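Local coordinates for protein nucleoporin nup120 (Schizosaccharomyces pombe, PDB 4GQ2) that serves as a structural constituent of the nuclear pore complex, whose nucleoporins can also dock transiently associated nuclear transport factors, at residues I239-L244 with N248-L253; P286-D291 with S296-Y301; Y313-N318 with L324-E329. All blocks are in the same frame, centred on the assembly; numbering follows the deposited sequence.

Contact 1. Residues I239-L244 with N248-L253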
loop_
_atom_site.group_PDB
_atom_site.type_symbol
_atom_site.label_atom_id
_atom_site.label_comp_id
_atom_site.label_asym_id
_atom_site.label_seq_id
_atom_site.Cartn_x
_atom_site.Cartn_y
_atom_site.Cartn_z
ATOM N N ILE A 239 19.143 25.539 -35.830
ATOM C CA ILE A 239 18.603 25.731 -34.482
ATOM C C ILE A 239 17.467 24.755 -34.171
ATOM O O ILE A 239 16.963 24.724 -33.051
ATOM C CB ILE A 239 18.156 27.187 -34.230
ATOM C CG1 ILE A 239 17.062 27.600 -35.220
ATOM C CG2 ILE A 239 19.358 28.123 -34.293
ATOM C CD1 ILE A 239 16.189 28.737 -34.730
ATOM N N SER A 240 17.080 23.967 -35.174
ATOM C CA SER A 240 16.047 22.941 -35.039
ATOM C C SER A 240 15.979 22.122 -36.329
ATOM O O SER A 240 15.887 22.687 -37.420
ATOM C CB SER A 240 14.684 23.585 -34.755
ATOM O OG SER A 240 13.832 22.714 -34.033
ATOM N N MET A 241 16.036 20.798 -36.209
ATOM C CA MET A 241 15.904 19.921 -37.379
ATOM C C MET A 241 15.179 18.609 -37.086
ATOM O O MET A 241 15.336 18.030 -36.006
ATOM C CB MET A 241 17.263 19.651 -38.046
ATOM C CG MET A 241 18.333 19.047 -37.148
ATOM S SD MET A 241 19.721 18.411 -38.112
ATOM C CE MET A 241 20.843 17.892 -36.819
ATOM N N ILE A 242 14.388 18.158 -38.059
ATOM C CA ILE A 242 13.635 16.905 -37.957
ATOM C C ILE A 242 13.711 16.073 -39.239
ATOM O O ILE A 242 13.715 16.606 -40.348
ATOM C CB ILE A 242 12.149 17.126 -37.573
ATOM C CG1 ILE A 242 11.507 18.207 -38.451
ATOM C CG2 ILE A 242 12.017 17.474 -36.095
ATOM C CD1 ILE A 242 9.991 18.178 -38.466
ATOM N N PHE A 243 13.773 14.759 -39.061
ATOM C CA PHE A 243 13.829 13.810 -40.158
ATOM C C PHE A 243 12.432 13.271 -40.456
ATOM O O PHE A 243 11.689 12.930 -39.538
ATOM C CB PHE A 243 14.784 12.667 -39.794
ATOM C CG PHE A 243 14.668 11.459 -40.686
ATOM C CD1 PHE A 243 15.016 11.527 -42.035
ATOM C CD2 PHE A 243 14.226 10.241 -40.170
ATOM C CE1 PHE A 243 14.924 10.405 -42.849
ATOM C CE2 PHE A 243 14.127 9.118 -40.981
ATOM C CZ PHE A 243 14.478 9.198 -42.322
ATOM N N LEU A 244 12.087 13.204 -41.741
ATOM C CA LEU A 244 10.784 12.704 -42.178
ATOM C C LEU A 244 10.945 11.501 -43.101
ATOM O O LEU A 244 12.021 11.268 -43.642
ATOM C CB LEU A 244 9.994 13.799 -42.901
ATOM C CG LEU A 244 9.925 15.218 -42.327
ATOM C CD1 LEU A 244 9.169 16.120 -43.288
ATOM C CD2 LEU A 244 9.279 15.253 -40.950
ATOM N N ASN A 248 12.757 10.881 -48.104
ATOM C CA ASN A 248 14.133 10.901 -47.613
ATOM C C ASN A 248 14.569 12.360 -47.410
ATOM O O ASN A 248 15.417 12.888 -48.131
ATOM C CB ASN A 248 15.061 10.146 -48.574
ATOM C CG ASN A 248 16.309 9.612 -47.890
ATOM O OD1 ASN A 248 16.405 9.585 -46.660
ATOM N ND2 ASN A 248 17.277 9.177 -48.692
ATOM N N VAL A 249 13.970 12.995 -46.405
ATOM C CA VAL A 249 13.973 14.450 -46.269
ATOM C C VAL A 249 14.295 14.921 -44.851
ATOM O O VAL A 249 13.855 14.324 -43.866
ATOM C CB VAL A 249 12.607 15.025 -46.723
ATOM C CG1 VAL A 249 12.262 16.319 -45.999
ATOM C CG2 VAL A 249 12.588 15.210 -48.234
ATOM N N LEU A 250 15.070 15.999 -44.772
ATOM C CA LEU A 250 15.386 16.666 -43.519
ATOM C C LEU A 250 14.759 18.055 -43.552
ATOM O O LEU A 250 14.889 18.769 -44.544
ATOM C CB LEU A 250 16.903 16.771 -43.359
ATOM C CG LEU A 250 17.520 16.746 -41.960
ATOM C CD1 LEU A 250 17.405 15.359 -41.341
ATOM C CD2 LEU A 250 18.976 17.179 -42.018
ATOM N N VAL A 251 14.048 18.422 -42.488
ATOM C CA VAL A 251 13.497 19.774 -42.361
ATOM C C VAL A 251 14.259 20.521 -41.278
ATOM O O VAL A 251 14.343 20.064 -40.136
ATOM C CB VAL A 251 11.982 19.782 -42.059
ATOM C CG1 VAL A 251 11.482 21.206 -41.845
ATOM C CG2 VAL A 251 11.209 19.127 -43.194
ATOM N N MET A 252 14.820 21.667 -41.653
ATOM C CA MET A 252 15.671 22.441 -40.759
ATOM C C MET A 252 15.207 23.886 -40.652
ATOM O O MET A 252 14.659 24.449 -41.605
ATOM C CB MET A 252 17.124 22.401 -41.237
ATOM C CG MET A 252 17.605 21.021 -41.665
ATOM S SD MET A 252 19.122 21.050 -42.640
ATOM C CE MET A 252 18.613 21.948 -44.103
ATOM N N LEU A 253 15.422 24.467 -39.476
ATOM C CA LEU A 253 15.235 25.888 -39.248
ATOM C C LEU A 253 16.574 26.516 -38.881
ATOM O O LEU A 253 17.319 25.971 -38.057
ATOM C CB LEU A 253 14.200 26.130 -38.149
ATOM C CG LEU A 253 13.853 27.581 -37.807
ATOM C CD1 LEU A 253 13.448 28.383 -39.039
ATOM C CD2 LEU A 253 12.743 27.615 -36.774
#

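Contact 2. Residues P286-D291 with S296-Y301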
loop_
_atom_site.group_PDB
_atom_site.type_symbol
_atom_site.label_atom_id
_atom_site.label_comp_id
_atom_site.label_asym_id
_atom_site.label_seq_id
_atom_site.Cartn_x
_atom_site.Cartn_y
_atom_site.Cartn_z
ATOM N N PRO A 286 12.860 23.196 -28.767
ATOM C CA PRO A 286 12.535 22.833 -30.148
ATOM C C PRO A 286 11.600 23.845 -30.820
ATOM O O PRO A 286 10.746 24.443 -30.160
ATOM C CB PRO A 286 11.854 21.460 -30.015
ATOM C CG PRO A 286 11.426 21.361 -28.591
ATOM C CD PRO A 286 12.419 22.167 -27.805
ATOM N N TYR A 287 11.796 24.038 -32.121
ATOM C CA TYR A 287 11.002 24.962 -32.924
ATOM C C TYR A 287 10.140 24.193 -33.912
ATOM O O TYR A 287 9.134 24.706 -34.397
ATOM C CB TYR A 287 11.917 25.889 -33.717
ATOM C CG TYR A 287 12.411 27.109 -32.982
ATOM C CD1 TYR A 287 13.574 27.063 -32.223
ATOM C CD2 TYR A 287 11.731 28.325 -33.078
ATOM C CE1 TYR A 287 14.040 28.188 -31.564
ATOM C CE2 TYR A 287 12.186 29.457 -32.419
ATOM C CZ TYR A 287 13.340 29.381 -31.663
ATOM O OH TYR A 287 13.794 30.496 -31.001
ATOM N N LEU A 288 10.550 22.965 -34.213
ATOM C CA LEU A 288 9.886 22.157 -35.220
ATOM C C LEU A 288 9.430 20.814 -34.676
ATOM O O LEU A 288 10.116 20.201 -33.854
ATOM C CB LEU A 288 10.823 21.915 -36.408
ATOM C CG LEU A 288 11.246 23.087 -37.299
ATOM C CD1 LEU A 288 12.152 22.581 -38.416
ATOM C CD2 LEU A 288 10.042 23.818 -37.880
ATOM N N THR A 289 8.267 20.366 -35.142
ATOM C CA THR A 289 7.846 18.972 -34.979
ATOM C C THR A 289 6.952 18.526 -36.139
ATOM O O THR A 289 6.308 19.353 -36.783
ATOM C CB THR A 289 7.140 18.721 -33.627
ATOM O OG1 THR A 289 7.201 17.322 -33.311
ATOM C CG2 THR A 289 5.681 19.174 -33.670
ATOM N N SER A 290 6.924 17.222 -36.402
ATOM C CA SER A 290 6.065 16.673 -37.447
ATOM C C SER A 290 5.061 15.691 -36.863
ATOM O O SER A 290 5.290 15.137 -35.786
ATOM C CB SER A 290 6.896 16.000 -38.540
ATOM O OG SER A 290 7.308 14.699 -38.162
ATOM N N ASP A 291 3.950 15.484 -37.567
ATOM C CA ASP A 291 2.927 14.558 -37.097
ATOM C C ASP A 291 3.363 13.116 -37.320
ATOM O O ASP A 291 4.052 12.808 -38.295
ATOM C CB ASP A 291 1.558 14.850 -37.721
ATOM C CG ASP A 291 1.535 14.636 -39.217
ATOM O OD1 ASP A 291 2.361 15.252 -39.919
ATOM O OD2 ASP A 291 0.679 13.858 -39.689
ATOM N N SER A 296 4.140 14.473 -43.050
ATOM C CA SER A 296 3.683 15.300 -44.158
ATOM C C SER A 296 3.299 16.694 -43.669
ATOM O O SER A 296 3.272 17.649 -44.449
ATOM C CB SER A 296 2.492 14.624 -44.853
ATOM O OG SER A 296 2.128 15.288 -46.050
ATOM N N PHE A 297 3.000 16.803 -42.376
ATOM C CA PHE A 297 2.688 18.089 -41.761
ATOM C C PHE A 297 3.768 18.496 -40.771
ATOM O O PHE A 297 4.427 17.647 -40.173
ATOM C CB PHE A 297 1.331 18.056 -41.067
ATOM C CG PHE A 297 0.187 17.768 -41.990
ATOM C CD1 PHE A 297 -0.479 18.801 -42.634
ATOM C CD2 PHE A 297 -0.234 16.459 -42.206
ATOM C CE1 PHE A 297 -1.542 18.536 -43.482
ATOM C CE2 PHE A 297 -1.296 16.187 -43.054
ATOM C CZ PHE A 297 -1.950 17.227 -43.692
ATOM N N ILE A 298 3.937 19.803 -40.612
ATOM C CA ILE A 298 4.993 20.369 -39.795
ATOM C C ILE A 298 4.419 21.497 -38.960
ATOM O O ILE A 298 3.792 22.407 -39.492
ATOM C CB ILE A 298 6.141 20.925 -40.673
ATOM C CG1 ILE A 298 6.942 19.779 -41.290
ATOM C CG2 ILE A 298 7.073 21.820 -39.867
ATOM C CD1 ILE A 298 7.574 20.124 -42.618
ATOM N N ALA A 299 4.635 21.423 -37.651
ATOM C CA ALA A 299 4.300 22.517 -36.762
ATOM C C ALA A 299 5.554 23.337 -36.482
ATOM O O ALA A 299 6.646 22.787 -36.323
ATOM C CB ALA A 299 3.688 21.997 -35.474
ATOM N N LEU A 300 5.382 24.653 -36.434
ATOM C CA LEU A 300 6.494 25.580 -36.278
ATOM C C LEU A 300 6.122 26.675 -35.287
ATOM O O LEU A 300 5.002 27.193 -35.313
ATOM C CB LEU A 300 6.897 26.164 -37.642
ATOM C CG LEU A 300 7.663 27.491 -37.757
ATOM C CD1 LEU A 300 9.048 27.428 -37.126
ATOM C CD2 LEU A 300 7.760 27.908 -39.217
ATOM N N TYR A 301 7.076 27.013 -34.420
ATOM C CA TYR A 301 6.859 27.954 -33.324
ATOM C C TYR A 301 7.502 29.312 -33.570
ATOM O O TYR A 301 8.649 29.390 -34.021
ATOM C CB TYR A 301 7.408 27.375 -32.019
ATOM C CG TYR A 301 7.240 28.273 -30.814
ATOM C CD1 TYR A 301 5.973 28.663 -30.385
ATOM C CD2 TYR A 301 8.349 28.715 -30.083
ATOM C CE1 TYR A 301 5.810 29.475 -29.273
ATOM C CE2 TYR A 301 8.193 29.523 -28.959
ATOM C CZ TYR A 301 6.920 29.898 -28.565
ATOM O OH TYR A 301 6.742 30.694 -27.465
#

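Contact 3. Residues Y313-N318 with L324-E329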
loop_
_atom_site.group_PDB
_atom_site.type_symbol
_atom_site.label_atom_id
_atom_site.label_comp_id
_atom_site.label_asym_id
_atom_site.label_seq_id
_atom_site.Cartn_x
_atom_site.Cartn_y
_atom_site.Cartn_z
ATOM N N TYR A 313 2.441 23.613 -41.768
ATOM C CA TYR A 313 2.793 23.578 -43.179
ATOM C C TYR A 313 2.566 22.186 -43.750
ATOM O O TYR A 313 2.807 21.185 -43.076
ATOM C CB TYR A 313 4.263 23.950 -43.376
ATOM C CG TYR A 313 4.614 25.385 -43.051
ATOM C CD1 TYR A 313 4.823 25.787 -41.735
ATOM C CD2 TYR A 313 4.763 26.337 -44.064
ATOM C CE1 TYR A 313 5.153 27.096 -41.432
ATOM C CE2 TYR A 313 5.100 27.653 -43.768
ATOM C CZ TYR A 313 5.292 28.023 -42.448
ATOM O OH TYR A 313 5.620 29.320 -42.126
ATOM N N LYS A 314 2.111 22.136 -44.999
ATOM C CA LYS A 314 1.987 20.885 -45.737
ATOM C C LYS A 314 3.226 20.687 -46.603
ATOM O O LYS A 314 3.684 21.620 -47.268
ATOM C CB LYS A 314 0.723 20.905 -46.609
ATOM C CG LYS A 314 0.496 19.662 -47.459
ATOM C CD LYS A 314 -0.230 18.562 -46.698
ATOM C CE LYS A 314 -0.202 17.229 -47.438
ATOM N NZ LYS A 314 -1.111 17.184 -48.617
ATOM N N LEU A 315 3.775 19.476 -46.574
ATOM C CA LEU A 315 4.859 19.110 -47.473
ATOM C C LEU A 315 4.286 18.371 -48.675
ATOM O O LEU A 315 3.596 17.356 -48.530
ATOM C CB LEU A 315 5.905 18.238 -46.774
ATOM C CG LEU A 315 7.400 18.540 -46.971
ATOM C CD1 LEU A 315 8.219 17.322 -46.588
ATOM C CD2 LEU A 315 7.776 18.987 -48.380
ATOM N N ASN A 316 4.577 18.903 -49.859
ATOM C CA ASN A 316 4.132 18.323 -51.114
ATOM C C ASN A 316 5.331 17.886 -51.945
ATOM O O ASN A 316 6.239 18.679 -52.207
ATOM C CB ASN A 316 3.270 19.329 -51.883
ATOM C CG ASN A 316 2.049 19.778 -51.092
ATOM O OD1 ASN A 316 1.257 18.954 -50.631
ATOM N ND2 ASN A 316 1.892 21.091 -50.933
ATOM N N ALA A 317 5.334 16.613 -52.331
ATOM C CA ALA A 317 6.413 16.038 -53.129
ATOM C C ALA A 317 5.878 15.534 -54.465
ATOM O O ALA A 317 4.782 14.973 -54.525
ATOM C CB ALA A 317 7.086 14.906 -52.367
ATOM N N ASN A 318 6.649 15.743 -55.530
ATOM C CA ASN A 318 6.277 15.247 -56.860
ATOM C C ASN A 318 7.275 14.242 -57.441
ATOM O O ASN A 318 8.032 13.604 -56.709
ATOM C CB ASN A 318 6.014 16.402 -57.844
ATOM C CG ASN A 318 7.224 17.307 -58.047
ATOM O OD1 ASN A 318 7.168 18.501 -57.751
ATOM N ND2 ASN A 318 8.313 16.751 -58.569
ATOM N N LEU A 324 10.283 19.482 -53.952
ATOM C CA LEU A 324 9.409 19.477 -52.788
ATOM C C LEU A 324 8.968 20.890 -52.431
ATOM O O LEU A 324 9.761 21.825 -52.494
ATOM C CB LEU A 324 10.094 18.803 -51.594
ATOM C CG LEU A 324 10.426 17.319 -51.776
ATOM C CD1 LEU A 324 11.909 17.113 -52.059
ATOM C CD2 LEU A 324 10.001 16.528 -50.550
ATOM N N ASN A 325 7.694 21.036 -52.074
ATOM C CA ASN A 325 7.140 22.326 -51.682
ATOM C C ASN A 325 6.696 22.308 -50.225
ATOM O O ASN A 325 6.028 21.370 -49.783
ATOM C CB ASN A 325 5.939 22.710 -52.560
ATOM C CG ASN A 325 6.162 22.428 -54.035
ATOM O OD1 ASN A 325 7.251 22.648 -54.571
ATOM N ND2 ASN A 325 5.117 21.948 -54.706
ATOM N N VAL A 326 7.075 23.345 -49.484
ATOM C CA VAL A 326 6.550 23.560 -48.142
ATOM C C VAL A 326 5.503 24.666 -48.237
ATOM O O VAL A 326 5.833 25.853 -48.247
ATOM C CB VAL A 326 7.669 23.894 -47.126
ATOM C CG1 VAL A 326 7.090 24.209 -45.759
ATOM C CG2 VAL A 326 8.628 22.726 -46.996
ATOM N N VAL A 327 4.239 24.264 -48.338
ATOM C CA VAL A 327 3.141 25.216 -48.520
ATOM C C VAL A 327 2.397 25.415 -47.204
ATOM O O VAL A 327 2.075 24.449 -46.511
ATOM C CB VAL A 327 2.174 24.788 -49.655
ATOM C CG1 VAL A 327 1.051 25.803 -49.822
ATOM C CG2 VAL A 327 2.921 24.630 -50.975
ATOM N N ILE A 328 2.136 26.678 -46.876
ATOM C CA ILE A 328 1.527 27.080 -45.604
ATOM C C ILE A 328 0.093 26.571 -45.437
ATOM O O ILE A 328 -0.646 26.435 -46.414
ATOM C CB ILE A 328 1.506 28.619 -45.454
ATOM C CG1 ILE A 328 2.610 29.275 -46.297
ATOM C CG2 ILE A 328 1.615 29.014 -43.985
ATOM C CD1 ILE A 328 2.272 30.667 -46.793
ATOM N N GLU A 329 -0.284 26.290 -44.190
ATOM C CA GLU A 329 -1.670 25.980 -43.830
ATOM C C GLU A 329 -2.181 26.869 -42.694
ATOM O O GLU A 329 -3.381 27.119 -42.598
ATOM C CB GLU A 329 -1.826 24.511 -43.449
ATOM C CG GLU A 329 -1.758 23.560 -44.629
ATOM C CD GLU A 329 -2.321 22.189 -44.309
ATOM O OE1 GLU A 329 -2.139 21.720 -43.166
ATOM O OE2 GLU A 329 -2.942 21.578 -45.206
#

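Contact 1. Residues I239-L244 with N248-L253
Ile239 and Ser240 both face Leu253, a classic beta bulge at the open end of an antiparallel hairpin, which forms the first two strands of a four-stranded blade in the beta-propeller domain. Two hydrogen bonds frame the bulge: Ile239 N reaches Leu253 O at 2.9 Å, and Leu253 N returns to Ser240 O at 2.8 Å. With the extra residue absorbed, regular pairing resumes, and Ile242 and Val251 exchange backbone bonds in both directions. Ile239 swings its CG1 branch between its own N and carbonyl carbon (chi1 60°), which brings CG1 to 3.3 Å from Leu253 O and lays CD1 obliquely against Leu253 CG. With CG1 and CD1 removed, as by an alanine here, Leu253 CG would probably lose its apolar neighbour on this strand and a gap would open beside it. On the face carrying Ser240, Ile242 and Leu244, the side chains of Ile242 and Val251 run side by side, and Ser240 OG hydrogen-bonds the backbone N of Tyr287, in the next blade. The other face is sulfur-rich: Met241 CB rests on Met252 CG, while the extended chain of Met241 brings SD to Leu250 CD2. Near the turn, Leu244 CD1 meets two valines of the facing strand, 3.6 Å from Val251 CG2 and 4.1 Å from Val249 CG1.

Contact 2. Residues P286-D291 with S296-Y301
Asp291 reaches across to Phe297 and shows how a carboxylate can stand in for a backbone carbonyl where a strand ends. Its CB carries CG into the position between the backbone N and the carbonyl carbon (chi1 65°), folding the acid over the opposite strand. CG then lies 3.9 Å from Phe297 CB. Beyond it the branches part: OD1 accepts the backbone N-H of Phe297 at 3.0 Å, on the syn side and 19° out of the carboxylate plane, and also lies at the edge of the phenyl ring, near its plane; the carboxylate plane stands 67° from that of the Phe297 ring. OD2 comes within 3.7 Å of Phe297 CD2, but its main polar partner is Ser354 OG, on strand 346-354 of another sheet. The acid thus links the hairpin end to a neighbouring part of the domain. The backbone bond from Asp291 N to Phe297 O is weak. This hairpin supplies the first two strands of an antiparallel four-stranded blade of the beta-propeller. At its centre Thr289 and Ala299 form a hydrogen-bonded pair, with Thr289 CG2 touching Ala299 CB. On the other face Leu288 CD2 meets Leu300 CD1 at 3.8 Å and Ile298 CG2 at 4.1 Å. At the far end Tyr301 N donates to Tyr287 O, while Tyr301 O lies at the edge of the Tyr287 ring, 3.4 Å from CD2.

Contact 3. Residues Y313-N318 with L324-E329
Tyr313 lies against Val326 and Ile328 at the closely packed end of an antiparallel hairpin, the last two strands of a four-stranded beta-propeller blade. Its CG stands anti to its carbonyl carbon (chi1 -67°), a turn that sets CD2 3.6 Å from Val326 CG1. Farther along the ring, Ile328 CG2 makes an off-centre CH-pi contact, 4.2 Å from the ring centroid of Tyr313 and 30° from the ring normal. Leu315 continues this face: its CD2 comes across to 3.3 Å from Asn325 O and also touches Leu324 CD2 and Val326 CG2. Leu324 CD2 in turn meets Ala317 CB at 3.8 Å. Tyr313, Leu315, Leu324 and Val326 are buried, while Ala317 and Ile328, at the two ends of the face, are exposed.

The opposite face, built from Lys314, Asn316, Asn325 and Val327, is looser and more open to solvent. Asn316 ND2 only grazes Val327 CG2 at 3.7 Å. Lys314 bends at chi2 and chi4, and its NZ stays 5.9 Å from Glu329 OE2, too far for a salt bridge although the opposite charges may still attract. Beneath these side chains the backbone is well paired: Lys314 with Val327 and Asn316 with Asn325 each trade two hydrogen bonds, so the ladder is regular even where the side chains make few close contacts.

Strand 324-328 is the outermost of its sheet within the chain, whereas strand 309-317 also bonds strand 297-302 through its backbone. The buried residues pack on the preceding blade: Tyr313 and Val326 touch Leu259 of strand 258-263, and Leu324 touches Val270 of strand 268-274.

How the contacts relate
From the N terminus, three hairpins close one after another, and none nests within or crosses another. Contact 1 comes first, pairing the opening strands of the blade that runs from 238 to 274. Contacts 2 and 3 follow, which pair the first two and the last two strands of the next blade. Tyr313 N and Leu315 N lie 2.9 and 2.8 Å from Ile298 O and Ser296 O, probable hydrogen bonds that join the two pairs into one sheet. Contact 1 packs on both from the preceding blade. It meets contact 2 where Leu253 CD2 rests on Tyr287 CB, and contact 3 where Leu244 CD1 and Val249 CG2 meet Leu315 and Leu324, joining successive propeller blades face to face.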